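Local coordinates for penicillin-binding protein 2B (Streptococcus pneumoniae, PDB 2WAD) that acts as a peptidoglycan transpeptidase that forms peptide cross-links between adjacent glycan strands of the cell wall, as part of the elongasome, and binds penicillin, at residues K325-S330 and A666-N671. Numbering follows the deposited sequence.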
ATOM      1  N   LYS A 325       7.629  10.862  16.738  1.00 38.33           N
ATOM      2  CA  LYS A 325       6.709  11.357  17.735  1.00 39.90           C
ATOM      3  C   LYS A 325       7.431  12.272  18.743  1.00 36.58           C
ATOM      4  O   LYS A 325       6.925  13.328  19.126  1.00 34.68           O
ATOM      5  CB  LYS A 325       5.993  10.176  18.404  1.00 42.67           C
ATOM      6  CG  LYS A 325       4.572  10.544  18.818  1.00 51.18           C
ATOM      7  CD  LYS A 325       3.868   9.444  19.586  1.00 64.56           C
ATOM      8  CE  LYS A 325       2.488   9.955  19.991  1.00 74.99           C
ATOM      9  NZ  LYS A 325       1.685   8.928  20.726  1.00 77.32           N
ATOM     10  N   SER A 326       8.641  11.897  19.125  1.00 34.38           N
ATOM     11  CA  SER A 326       9.442  12.758  19.987  1.00 36.03           C
ATOM     12  C   SER A 326       9.738  14.148  19.387  1.00 36.15           C
ATOM     13  O   SER A 326       9.417  15.189  19.978  1.00 34.34           O
ATOM     14  CB  SER A 326      10.722  12.023  20.405  1.00 35.63           C
ATOM     15  OG  SER A 326      11.561  12.924  21.101  1.00 37.94           O
ATOM     16  N   TYR A 327      10.325  14.174  18.192  1.00 33.88           N
ATOM     17  CA  TYR A 327      10.507  15.425  17.477  1.00 34.52           C
ATOM     18  C   TYR A 327       9.233  16.226  17.203  1.00 33.42           C
ATOM     19  O   TYR A 327       9.183  17.445  17.411  1.00 34.73           O
ATOM     20  CB  TYR A 327      11.275  15.208  16.162  1.00 32.54           C
ATOM     21  CG  TYR A 327      12.777  15.141  16.289  1.00 36.29           C
ATOM     22  CD1 TYR A 327      13.556  16.299  16.244  1.00 30.72           C
ATOM     23  CD2 TYR A 327      13.427  13.915  16.442  1.00 35.42           C
ATOM     24  CE1 TYR A 327      14.932  16.222  16.338  1.00 38.57           C
ATOM     25  CE2 TYR A 327      14.796  13.835  16.530  1.00 30.70           C
ATOM     26  CZ  TYR A 327      15.547  14.988  16.478  1.00 34.49           C
ATOM     27  OH  TYR A 327      16.921  14.887  16.558  1.00 37.44           O
ATOM     28  N   PHE A 328       8.185  15.585  16.711  1.00 34.71           N
ATOM     29  CA  PHE A 328       6.976  16.374  16.422  1.00 35.81           C
ATOM     30  C   PHE A 328       6.390  17.056  17.660  1.00 34.99           C
ATOM     31  O   PHE A 328       5.958  18.195  17.568  1.00 36.28           O
ATOM     32  CB  PHE A 328       5.862  15.550  15.746  1.00 35.56           C
ATOM     33  CG  PHE A 328       4.883  16.405  14.971  1.00 35.17           C
ATOM     34  CD1 PHE A 328       5.131  16.746  13.647  1.00 35.39           C
ATOM     35  CD2 PHE A 328       3.733  16.899  15.570  1.00 33.06           C
ATOM     36  CE1 PHE A 328       4.247  17.552  12.930  1.00 30.46           C
ATOM     37  CE2 PHE A 328       2.833  17.708  14.877  1.00 32.64           C
ATOM     38  CZ  PHE A 328       3.096  18.043  13.545  1.00 37.96           C
ATOM     39  N   ASN A 329       6.316  16.357  18.793  1.00 34.30           N
ATOM     40  CA  ASN A 329       5.815  16.976  20.024  1.00 35.55           C
ATOM     41  C   ASN A 329       6.691  18.121  20.507  1.00 36.57           C
ATOM     42  O   ASN A 329       6.183  19.117  21.000  1.00 35.34           O
ATOM     43  CB  ASN A 329       5.658  15.944  21.153  1.00 37.57           C
ATOM     44  CG  ASN A 329       4.338  15.179  21.081  1.00 38.41           C
ATOM     45  OD1 ASN A 329       3.257  15.759  20.919  1.00 40.83           O
ATOM     46  ND2 ASN A 329       4.429  13.873  21.188  1.00 33.91           N
ATOM     47  N   SER A 330       8.005  17.985  20.357  1.00 38.16           N
ATOM     48  CA  SER A 330       8.911  19.076  20.704  1.00 41.65           C
ATOM     49  C   SER A 330       8.601  20.304  19.847  1.00 40.84           C
ATOM     50  O   SER A 330       8.486  21.434  20.351  1.00 40.70           O
ATOM     51  CB  SER A 330      10.363  18.618  20.502  1.00 43.17           C
ATOM     52  OG  SER A 330      11.263  19.478  21.174  1.00 48.93           O
ATOM     53  N   ALA A 666      16.765  12.890  10.076  1.00 33.51           N
ATOM     54  CA  ALA A 666      17.441  12.024   9.100  1.00 34.74           C
ATOM     55  C   ALA A 666      18.687  11.351   9.698  1.00 33.71           C
ATOM     56  O   ALA A 666      18.916  10.150   9.558  1.00 38.32           O
ATOM     57  CB  ALA A 666      17.818  12.847   7.826  1.00 28.57           C
ATOM     58  N   ARG A 667      19.521  12.142  10.352  1.00 34.33           N
ATOM     59  CA  ARG A 667      20.732  11.636  11.000  1.00 31.00           C
ATOM     60  C   ARG A 667      20.391  10.611  12.064  1.00 30.39           C
ATOM     61  O   ARG A 667      21.030   9.565  12.174  1.00 32.90           O
ATOM     62  CB  ARG A 667      21.404  12.840  11.669  1.00 29.91           C
ATOM     63  CG  ARG A 667      22.619  12.489  12.540  1.00 35.74           C
ATOM     64  CD  ARG A 667      22.944  13.694  13.407  1.00 34.79           C
ATOM     65  NE  ARG A 667      21.936  13.829  14.463  1.00 34.07           N
ATOM     66  CZ  ARG A 667      21.600  14.983  15.020  1.00 40.35           C
ATOM     67  NH1 ARG A 667      22.178  16.097  14.589  1.00 38.89           N
ATOM     68  NH2 ARG A 667      20.689  15.022  15.992  1.00 34.69           N
ATOM     69  N   ASP A 668      19.402  10.929  12.895  1.00 31.76           N
ATOM     70  CA  ASP A 668      19.106  10.057  14.021  1.00 34.34           C
ATOM     71  C   ASP A 668      18.481   8.754  13.528  1.00 36.18           C
ATOM     72  O   ASP A 668      18.613   7.730  14.203  1.00 36.19           O
ATOM     73  CB  ASP A 668      18.142  10.713  15.002  1.00 32.95           C
ATOM     74  CG  ASP A 668      18.791  11.798  15.845  1.00 36.38           C
ATOM     75  OD1 ASP A 668      18.039  12.459  16.581  1.00 39.31           O
ATOM     76  OD2 ASP A 668      20.013  12.024  15.766  1.00 39.72           O
ATOM     77  N   ILE A 669      17.755   8.800  12.412  1.00 33.37           N
ATOM     78  CA  ILE A 669      17.272   7.557  11.809  1.00 35.52           C
ATOM     79  C   ILE A 669      18.443   6.743  11.277  1.00 35.76           C
ATOM     80  O   ILE A 669      18.461   5.520  11.411  1.00 35.48           O
ATOM     81  CB  ILE A 669      16.232   7.764  10.680  1.00 35.15           C
ATOM     82  CG1 ILE A 669      14.912   8.295  11.251  1.00 33.26           C
ATOM     83  CG2 ILE A 669      15.971   6.446   9.928  1.00 32.99           C
ATOM     84  CD1 ILE A 669      13.984   8.943  10.209  1.00 32.63           C
ATOM     85  N   ILE A 670      19.412   7.416  10.664  1.00 36.58           N
ATOM     86  CA  ILE A 670      20.588   6.705  10.177  1.00 35.09           C
ATOM     87  C   ILE A 670      21.368   6.068  11.333  1.00 37.76           C
ATOM     88  O   ILE A 670      21.771   4.904  11.237  1.00 36.31           O
ATOM     89  CB  ILE A 670      21.455   7.582   9.236  1.00 36.24           C
ATOM     90  CG1 ILE A 670      20.674   7.816   7.932  1.00 37.79           C
ATOM     91  CG2 ILE A 670      22.805   6.914   8.897  1.00 29.89           C
ATOM     92  CD1 ILE A 670      21.388   8.634   6.908  1.00 39.54           C
ATOM     93  N   ASN A 671      21.585   6.812  12.416  1.00 36.75           N
ATOM     94  CA  ASN A 671      22.317   6.273  13.568  1.00 36.41           C
ATOM     95  C   ASN A 671      21.515   5.113  14.149  1.00 38.05           C
ATOM     96  O   ASN A 671      22.085   4.112  14.560  1.00 37.70           O
ATOM     97  CB  ASN A 671      22.474   7.314  14.683  1.00 35.28           C
ATOM     98  CG  ASN A 671      23.555   8.332  14.411  1.00 35.19           C
ATOM     99  OD1 ASN A 671      24.435   8.112  13.589  1.00 35.71           O
ATOM    100  ND2 ASN A 671      23.532   9.436  15.164  1.00 35.90           N
TER
HETATM  101  O   HOH W   1      19.144  17.027  17.254  1.00 51.97           O
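Across the gap between two helical turns, the closest CA atoms are those of Tyr327 and Asp668, 10.7 Å apart. Residues 325-330 belong to helix 314-334 and residues 666-671 to helix 661-676; here the spacing is spanned mainly by the long Tyr327 side chain, which meets the short Asp668. Tyr327 and Asp668 both send their CB toward the opposite helix, and the two side chains cross at about a right angle. The phenol hydroxyl Tyr327 OH donates to Asp668 OD1 at 2.7 Å. OD1 lies in the plane of the ring, at its edge, but the hydroxyl comes from above the carboxylate, 41° out of its plane. The other oxygen, Asp668 OD2, is taken by Arg667: NE binds it at 2.9 Å and NH2 at 3.1 Å, a side-on salt bridge to one atom with both nitrogens on the same face of the carboxylate. A bend at chi3 (73°) in an otherwise extended chain turns the edge of the guanidinium toward the carboxylate. One water closes the circuit, donating to Tyr327 OH at 3.2 Å and accepting from Arg667 NH2 at 2.8 Å, while Arg667 NH1 bonds to the carbonyl of Ala603. The helices also meet through Ile669 on Phe316 and Leu323, and Tyr327 rests on Val661, Ala664 and Ile665; Ala666 and Ile670 face strand 645-650. The contact thus joins the first and last helices of this domain at its surface, away from the catalytic serine. With both carboxylate oxygens engaged, Asp668 is probably held as the anion, its charge balanced by Arg667 and its rotation restricted.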